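PDB 4C24: L-fuculose phosphate aldolase, which is a member of the class II aldolase and adducin family and binds zinc through a cluster of histidines. Local coordinates for residues A[114-126]-A[196-210]. Numbering follows the deposited sequence. Where two conformers were deposited one is given.
Sequences LPASHYMIAVAGK and VVLPDEEMELMAEKF
Two Met-aromatic contacts running in opposite directions, Met206 on Tyr119 and Met120 on Phe210, join the 3-10 turn 119-123 to the C-terminal helix 200-210. Met206 SD lies 3.7 Å from Tyr119 CD1 and Met120 SD 3.8 Å from Phe210 CZ, each sulfur approaching its ring obliquely. The rings themselves meet edge to edge, Phe210 CZ standing 3.8 Å from Tyr119 CE1. Ala122 points its methyl at the helix, with CB 3.6 Å from Met206 CG and equally near Phe210 CE2, while Val123 CG1 packs beside the same ring carbon. Bends at chi2 and chi3 (-48° and -67°) curl Met203 against the turn: its CG and SD press on the Ala116 methyl, and CE reaches Ile121 CG2, Ala122 CB and the carbonyl O of Tyr119. The approach to the helix is tied by one backbone bond, Leu198 N to Ala116 O (2.9 Å), nearly straight at the hydrogen but arriving from above the carbonyl plane; Ala116 centres an inverse gamma turn. Near the helix start, Lys126, extended beyond CG, lays its CD by the Asp200 carboxylate and places NZ 2.8 Å from Asp200 OD2, above the carboxylate plane, in a salt bridge between two exposed residues. Tyr119 meets His160 of the second subunit edge-to-face and packs on His100 of that subunit, both zinc ligands; Glu202 OE2 is hydrogen-bonded to Tyr133 OH and Thr135 OG1 of the same subunit. Within the AraD-like fold, the C-terminal helix is thus packed on the loop between helix 103-110 and strand 130-131, with Tyr119 reaching the zinc site of the neighbouring subunit.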
ATOM      1  N   LEU A 114       9.456   2.234  20.355  1.00 12.97           N
ATOM      2  CA  LEU A 114       8.037   2.035  20.120  1.00 11.86           C
ATOM      3  C   LEU A 114       7.299   1.722  21.414  1.00 13.50           C
ATOM      4  O   LEU A 114       7.526   0.671  22.016  1.00 13.65           O
ATOM      5  CB  LEU A 114       7.861   0.853  19.147  1.00 13.39           C
ATOM      6  CG  LEU A 114       6.443   0.363  18.852  1.00 12.68           C
ATOM      7  CD1 LEU A 114       5.550   1.441  18.270  1.00 12.61           C
ATOM      8  CD2 LEU A 114       6.530  -0.804  17.879  1.00 16.60           C
ATOM      9  N   PRO A 115       6.395   2.629  21.842  1.00 13.30           N
ATOM     10  CA  PRO A 115       5.642   2.388  23.057  1.00 13.42           C
ATOM     11  C   PRO A 115       4.310   1.702  22.812  1.00 13.14           C
ATOM     12  O   PRO A 115       3.972   1.430  21.657  1.00 14.29           O
ATOM     13  CB  PRO A 115       5.393   3.813  23.585  1.00 12.98           C
ATOM     14  CG  PRO A 115       5.248   4.606  22.335  1.00 13.41           C
ATOM     15  CD  PRO A 115       6.061   3.929  21.242  1.00 14.31           C
ATOM     16  N   ALA A 116       3.568   1.446  23.890  1.00 12.61           N
ATOM     17  CA  ALA A 116       2.291   0.738  23.852  1.00 13.88           C
ATOM     18  C   ALA A 116       1.103   1.611  23.451  1.00 12.83           C
ATOM     19  O   ALA A 116       0.106   1.690  24.191  1.00 14.78           O
ATOM     20  CB  ALA A 116       2.027   0.083  25.190  1.00 15.44           C
ATOM     21  N   SER A 117       1.173   2.226  22.273  1.00 12.86           N
ATOM     22  CA  SER A 117       0.004   2.916  21.732  1.00 13.49           C
ATOM     23  C   SER A 117      -1.056   1.927  21.266  1.00 14.63           C
ATOM     24  O   SER A 117      -2.213   2.265  21.205  1.00 15.23           O
ATOM     25  CB  SER A 117       0.371   3.904  20.613  1.00 15.61           C
ATOM     26  OG  SER A 117       1.325   3.359  19.707  1.00 19.16           O
ATOM     27  N   HIS A 118      -0.622   0.711  20.907  1.00 14.47           N
ATOM     28  CA  HIS A 118      -1.545  -0.377  20.638  1.00 14.93           C
ATOM     29  C   HIS A 118      -1.201  -1.542  21.527  1.00 12.68           C
ATOM     30  O   HIS A 118      -0.010  -1.861  21.700  1.00 14.94           O
ATOM     31  CB  HIS A 118      -1.451  -0.804  19.181  1.00 13.35           C
ATOM     32  CG  HIS A 118      -2.601  -1.650  18.753  1.00 13.26           C
ATOM     33  ND1 HIS A 118      -2.689  -2.989  19.073  1.00 13.77           N
ATOM     34  CD2 HIS A 118      -3.737  -1.338  18.084  1.00 13.35           C
ATOM     35  CE1 HIS A 118      -3.829  -3.469  18.593  1.00 16.86           C
ATOM     36  NE2 HIS A 118      -4.486  -2.488  17.997  1.00 14.38           N
ATOM     37  N   TYR A 119      -2.219  -2.190  22.093  1.00 13.13           N
ATOM     38  CA  TYR A 119      -1.979  -3.272  23.056  1.00 14.35           C
ATOM     39  C   TYR A 119      -1.238  -4.494  22.491  1.00 13.77           C
ATOM     40  O   TYR A 119      -0.615  -5.233  23.243  1.00 15.61           O
ATOM     41  CB  TYR A 119      -3.262  -3.706  23.751  1.00 15.10           C
ATOM     42  CG  TYR A 119      -4.115  -4.657  22.970  1.00 14.21           C
ATOM     43  CD1 TYR A 119      -3.900  -6.019  23.086  1.00 14.28           C
ATOM     44  CD2 TYR A 119      -5.123  -4.203  22.118  1.00 14.97           C
ATOM     45  CE1 TYR A 119      -4.661  -6.921  22.375  1.00 15.00           C
ATOM     46  CE2 TYR A 119      -5.891  -5.119  21.395  1.00 15.57           C
ATOM     47  CZ  TYR A 119      -5.650  -6.472  21.549  1.00 16.17           C
ATOM     48  OH  TYR A 119      -6.403  -7.372  20.828  1.00 19.61           O
ATOM     49  N   MET A 120      -1.304  -4.675  21.172  1.00 13.87           N
ATOM     50  CA  MET A 120      -0.692  -5.862  20.559  1.00 14.75           C
ATOM     51  C   MET A 120       0.822  -5.903  20.646  1.00 14.15           C
ATOM     52  O   MET A 120       1.462  -6.927  20.386  1.00 14.62           O
ATOM     53  CB  MET A 120      -1.146  -6.016  19.114  1.00 16.49           C
ATOM     54  CG  MET A 120      -2.550  -6.563  19.001  1.00 19.52           C
ATOM     55  SD  MET A 120      -2.751  -8.220  19.684  1.00 26.50           S
ATOM     56  CE  MET A 120      -1.425  -9.096  18.893  1.00 22.61           C
ATOM     57  N   ILE A 121       1.442  -4.789  21.021  1.00 13.63           N
ATOM     58  CA  ILE A 121       2.880  -4.775  21.176  0.50 14.53           C
ATOM     59  C   ILE A 121       3.307  -5.770  22.257  1.00 12.70           C
ATOM     60  O   ILE A 121       4.457  -6.137  22.313  1.00 13.53           O
ATOM     61  CB  ILE A 121       3.433  -3.345  21.427  0.50 15.04           C
ATOM     62  CG1 ILE A 121       4.929  -3.295  21.086  0.50 15.66           C
ATOM     63  CG2 ILE A 121       3.103  -2.824  22.838  0.50 17.74           C
ATOM     64  CD1 ILE A 121       5.250  -3.822  19.699  0.50 20.62           C
ATOM     65  N   ALA A 122       2.391  -6.161  23.139  1.00 14.83           N
ATOM     66  CA  ALA A 122       2.697  -7.157  24.178  1.00 15.19           C
ATOM     67  C   ALA A 122       3.230  -8.500  23.656  1.00 15.32           C
ATOM     68  O   ALA A 122       3.821  -9.259  24.413  1.00 17.14           O
ATOM     69  CB  ALA A 122       1.505  -7.380  25.079  1.00 16.01           C
ATOM     70  N   VAL A 123       3.073  -8.764  22.365  1.00 16.10           N
ATOM     71  CA  VAL A 123       3.785  -9.924  21.804  1.00 16.77           C
ATOM     72  C   VAL A 123       5.309  -9.788  21.918  1.00 14.65           C
ATOM     73  O   VAL A 123       6.025 -10.776  21.956  1.00 18.39           O
ATOM     74  CB  VAL A 123       3.385 -10.236  20.349  1.00 17.18           C
ATOM     75  CG1 VAL A 123       1.898 -10.537  20.263  1.00 21.30           C
ATOM     76  CG2 VAL A 123       3.823  -9.127  19.391  1.00 17.13           C
ATOM     77  N   ALA A 124       5.813  -8.550  21.975  1.00 14.66           N
ATOM     78  CA  ALA A 124       7.225  -8.318  22.133  1.00 16.37           C
ATOM     79  C   ALA A 124       7.610  -7.828  23.533  1.00 15.94           C
ATOM     80  O   ALA A 124       8.682  -8.151  24.011  1.00 16.53           O
ATOM     81  CB  ALA A 124       7.699  -7.349  21.074  1.00 17.42           C
ATOM     82  N   GLY A 125       6.729  -7.069  24.178  1.00 16.94           N
ATOM     83  CA  GLY A 125       6.996  -6.500  25.513  1.00 18.62           C
ATOM     84  C   GLY A 125       6.191  -5.232  25.699  1.00 16.97           C
ATOM     85  O   GLY A 125       5.323  -4.925  24.896  1.00 16.96           O
ATOM     86  N   LYS A 126       6.449  -4.483  26.768  1.00 16.38           N
ATOM     87  CA  LYS A 126       5.665  -3.234  26.955  1.00 17.62           C
ATOM     88  C   LYS A 126       6.039  -2.154  25.950  1.00 15.60           C
ATOM     89  O   LYS A 126       5.269  -1.217  25.707  1.00 17.56           O
ATOM     90  CB  LYS A 126       5.759  -2.708  28.394  1.00 19.94           C
ATOM     91  CG  LYS A 126       7.132  -2.194  28.779  1.00 20.53           C
ATOM     92  CD  LYS A 126       7.120  -1.510  30.139  1.00 23.96           C
ATOM     93  CE  LYS A 126       8.479  -0.888  30.376  1.00 24.58           C
ATOM     94  NZ  LYS A 126       8.542  -0.352  31.780  1.00 26.34           N
ATOM     95  N   VAL A 196      -2.051   7.952  22.433  1.00 14.70           N
ATOM     96  CA  VAL A 196      -2.284   7.566  23.809  1.00 14.61           C
ATOM     97  C   VAL A 196      -1.563   6.261  24.099  1.00 14.37           C
ATOM     98  O   VAL A 196      -1.798   5.244  23.405  1.00 16.69           O
ATOM     99  CB  VAL A 196      -3.776   7.432  24.074  1.00 17.76           C
ATOM    100  CG1 VAL A 196      -4.015   7.028  25.517  1.00 19.03           C
ATOM    101  CG2 VAL A 196      -4.455   8.759  23.742  1.00 18.79           C
ATOM    102  N   VAL A 197      -0.690   6.266  25.098  1.00 14.01           N
ATOM    103  CA  VAL A 197       0.107   5.095  25.437  1.00 13.06           C
ATOM    104  C   VAL A 197      -0.442   4.425  26.675  1.00 14.62           C
ATOM    105  O   VAL A 197      -0.626   5.065  27.729  1.00 17.87           O
ATOM    106  CB  VAL A 197       1.592   5.438  25.639  1.00 14.20           C
ATOM    107  CG1 VAL A 197       2.385   4.208  26.084  1.00 14.80           C
ATOM    108  CG2 VAL A 197       2.176   6.066  24.375  1.00 14.45           C
ATOM    109  N   LEU A 198      -0.683   3.113  26.555  1.00 14.94           N
ATOM    110  CA  LEU A 198      -1.222   2.347  27.657  1.00 14.33           C
ATOM    111  C   LEU A 198      -0.209   2.289  28.790  1.00 14.03           C
ATOM    112  O   LEU A 198       0.986   2.202  28.541  1.00 17.01           O
ATOM    113  CB  LEU A 198      -1.611   0.938  27.188  1.00 14.67           C
ATOM    114  CG  LEU A 198      -2.713   1.015  26.141  1.00 13.42           C
ATOM    115  CD1 LEU A 198      -2.941  -0.405  25.600  1.00 16.32           C
ATOM    116  CD2 LEU A 198      -4.009   1.653  26.637  1.00 17.78           C
ATOM    117  N   PRO A 199      -0.681   2.353  30.046  1.00 16.30           N
ATOM    118  CA  PRO A 199       0.291   2.371  31.153  1.00 17.81           C
ATOM    119  C   PRO A 199       0.959   1.018  31.376  1.00 18.88           C
ATOM    120  O   PRO A 199       0.422  -0.025  30.955  1.00 18.71           O
ATOM    121  CB  PRO A 199      -0.554   2.766  32.368  1.00 20.90           C
ATOM    122  CG  PRO A 199      -1.969   2.495  31.999  1.00 20.24           C
ATOM    123  CD  PRO A 199      -2.072   2.517  30.497  1.00 16.28           C
ATOM    124  N   ASP A 200       2.122   1.030  32.017  1.00 19.22           N
ATOM    125  CA  ASP A 200       2.881  -0.187  32.261  1.00 19.60           C
ATOM    126  C   ASP A 200       2.057  -1.266  32.973  1.00 19.65           C
ATOM    127  O   ASP A 200       2.197  -2.453  32.650  1.00 21.74           O
ATOM    128  CB  ASP A 200       4.152   0.114  33.067  1.00 22.23           C
ATOM    129  CG  ASP A 200       5.235   0.789  32.241  1.00 24.70           C
ATOM    130  OD1 ASP A 200       5.014   1.076  31.041  1.00 25.45           O
ATOM    131  OD2 ASP A 200       6.331   1.049  32.814  1.00 29.65           O
ATOM    132  N   GLU A 201       1.219  -0.873  33.937  1.00 20.36           N
ATOM    133  CA  GLU A 201       0.379  -1.836  34.673  1.00 22.17           C
ATOM    134  C   GLU A 201      -0.530  -2.595  33.707  1.00 21.84           C
ATOM    135  O   GLU A 201      -0.704  -3.812  33.826  1.00 22.22           O
ATOM    136  CB  GLU A 201      -0.469  -1.134  35.733  1.00 28.74           C
ATOM    137  CG  GLU A 201      -1.326  -2.101  36.542  1.00 33.81           C
ATOM    138  CD  GLU A 201      -1.829  -1.535  37.861  1.00 41.01           C
ATOM    139  OE1 GLU A 201      -1.507  -0.372  38.196  1.00 48.93           O
ATOM    140  OE2 GLU A 201      -2.550  -2.268  38.572  1.00 47.88           O
ATOM    141  N   GLU A 202      -1.111  -1.869  32.760  1.00 19.29           N
ATOM    142  CA  GLU A 202      -1.991  -2.488  31.770  1.00 18.16           C
ATOM    143  C   GLU A 202      -1.164  -3.401  30.885  1.00 18.51           C
ATOM    144  O   GLU A 202      -1.619  -4.505  30.546  1.00 19.64           O
ATOM    145  CB  GLU A 202      -2.726  -1.429  30.948  1.00 18.96           C
ATOM    146  CG  GLU A 202      -3.664  -1.991  29.880  1.00 20.01           C
ATOM    147  CD  GLU A 202      -4.899  -2.688  30.430  1.00 19.27           C
ATOM    148  OE1 GLU A 202      -5.098  -2.721  31.669  1.00 21.32           O
ATOM    149  OE2 GLU A 202      -5.686  -3.197  29.597  1.00 20.21           O
ATOM    150  N   MET A 203       0.045  -2.973  30.525  1.00 17.88           N
ATOM    151  CA  MET A 203       0.916  -3.835  29.708  1.00 18.31           C
ATOM    152  C   MET A 203       1.404  -5.076  30.459  1.00 20.11           C
ATOM    153  O   MET A 203       1.576  -6.138  29.854  1.00 20.30           O
ATOM    154  CB  MET A 203       2.050  -3.048  29.057  1.00 18.34           C
ATOM    155  CG  MET A 203       1.540  -1.999  28.073  1.00 17.25           C
ATOM    156  SD  MET A 203       0.296  -2.606  26.891  1.00 19.48           S
ATOM    157  CE  MET A 203       1.291  -3.742  25.938  1.00 21.46           C
ATOM    158  N   GLU A 204       1.612  -4.953  31.772  1.00 19.76           N
ATOM    159  CA  GLU A 204       1.966  -6.103  32.616  1.00 21.14           C
ATOM    160  C   GLU A 204       0.818  -7.113  32.586  1.00 21.62           C
ATOM    161  O   GLU A 204       1.038  -8.333  32.464  1.00 23.41           O
ATOM    162  CB  GLU A 204       2.219  -5.643  34.050  1.00 23.85           C
ATOM    163  N   LEU A 205      -0.411  -6.598  32.657  1.00 20.64           N
ATOM    164  CA  LEU A 205      -1.612  -7.428  32.544  1.00 20.79           C
ATOM    165  C   LEU A 205      -1.672  -8.079  31.168  1.00 22.29           C
ATOM    166  O   LEU A 205      -1.978  -9.263  31.053  1.00 24.32           O
ATOM    167  CB  LEU A 205      -2.864  -6.586  32.834  1.00 23.89           C
ATOM    168  CG  LEU A 205      -4.280  -7.134  32.669  1.00 25.68           C
ATOM    169  CD1 LEU A 205      -4.475  -8.512  33.289  1.00 31.38           C
ATOM    170  CD2 LEU A 205      -5.252  -6.138  33.279  1.00 30.02           C
ATOM    171  N   MET A 206      -1.348  -7.311  30.136  1.00 19.73           N
ATOM    172  CA  MET A 206      -1.363  -7.809  28.778  1.00 21.00           C
ATOM    173  C   MET A 206      -0.405  -8.988  28.605  1.00 22.05           C
ATOM    174  O   MET A 206      -0.754  -9.987  27.954  1.00 24.26           O
ATOM    175  CB  MET A 206      -1.002  -6.678  27.812  1.00 19.52           C
ATOM    176  CG  MET A 206      -1.781  -6.724  26.495  1.00 21.91           C
ATOM    177  SD  MET A 206      -3.564  -6.550  26.731  1.00 22.80           S
ATOM    178  CE  MET A 206      -3.626  -4.878  27.395  1.00 22.63           C
ATOM    179  N   ALA A 207       0.780  -8.875  29.208  1.00 22.65           N
ATOM    180  CA  ALA A 207       1.783  -9.937  29.141  1.00 24.97           C
ATOM    181  C   ALA A 207       1.222 -11.231  29.702  1.00 24.59           C
ATOM    182  O   ALA A 207       1.439 -12.298  29.127  1.00 28.36           O
ATOM    183  CB  ALA A 207       3.060  -9.557  29.877  1.00 24.01           C
ATOM    184  N   GLU A 208       0.508 -11.131  30.819  1.00 24.19           N
ATOM    185  CA  GLU A 208      -0.026 -12.319  31.487  1.00 25.17           C
ATOM    186  C   GLU A 208      -1.163 -12.946  30.696  1.00 26.61           C
ATOM    187  O   GLU A 208      -1.265 -14.170  30.625  1.00 30.25           O
ATOM    188  CB  GLU A 208      -0.409 -12.000  32.936  1.00 27.15           C
ATOM    189  CG  GLU A 208       0.710 -11.235  33.635  1.00 36.28           C
ATOM    190  CD  GLU A 208       0.734 -11.381  35.141  1.00 44.31           C
ATOM    191  OE1 GLU A 208      -0.238 -10.961  35.808  1.00 51.03           O
ATOM    192  OE2 GLU A 208       1.748 -11.897  35.661  1.00 52.11           O
ATOM    193  N   LYS A 209      -1.990 -12.113  30.067  1.00 25.35           N
ATOM    194  CA  LYS A 209      -3.074 -12.597  29.208  1.00 26.56           C
ATOM    195  C   LYS A 209      -2.558 -13.296  27.962  1.00 27.10           C
ATOM    196  O   LYS A 209      -3.180 -14.253  27.484  1.00 29.63           O
ATOM    197  CB  LYS A 209      -3.994 -11.451  28.808  1.00 29.36           C
ATOM    198  CG  LYS A 209      -4.751 -10.863  29.985  1.00 27.68           C
ATOM    199  CD  LYS A 209      -5.765  -9.844  29.525  1.00 29.00           C
ATOM    200  CE  LYS A 209      -7.073 -10.516  29.158  1.00 34.49           C
ATOM    201  NZ  LYS A 209      -7.869 -10.821  30.375  1.00 36.89           N
ATOM    202  N   PHE A 210      -1.419 -12.827  27.452  1.00 27.03           N
ATOM    203  CA  PHE A 210      -0.843 -13.337  26.201  1.00 29.08           C
ATOM    204  C   PHE A 210      -0.181 -14.711  26.353  1.00 33.25           C
ATOM    205  O   PHE A 210      -0.019 -15.439  25.369  1.00 36.67           O
ATOM    206  CB  PHE A 210       0.131 -12.308  25.613  1.00 27.53           C
ATOM    207  CG  PHE A 210      -0.530 -11.256  24.749  1.00 22.13           C
ATOM    208  CD1 PHE A 210      -1.882 -10.923  24.898  1.00 24.28           C
ATOM    209  CD2 PHE A 210       0.205 -10.580  23.795  1.00 22.01           C
ATOM    210  CE1 PHE A 210      -2.471  -9.949  24.098  1.00 25.43           C
ATOM    211  CE2 PHE A 210      -0.380  -9.605  22.993  1.00 21.20           C
ATOM    212  CZ  PHE A 210      -1.714  -9.275  23.147  1.00 20.90           C
TER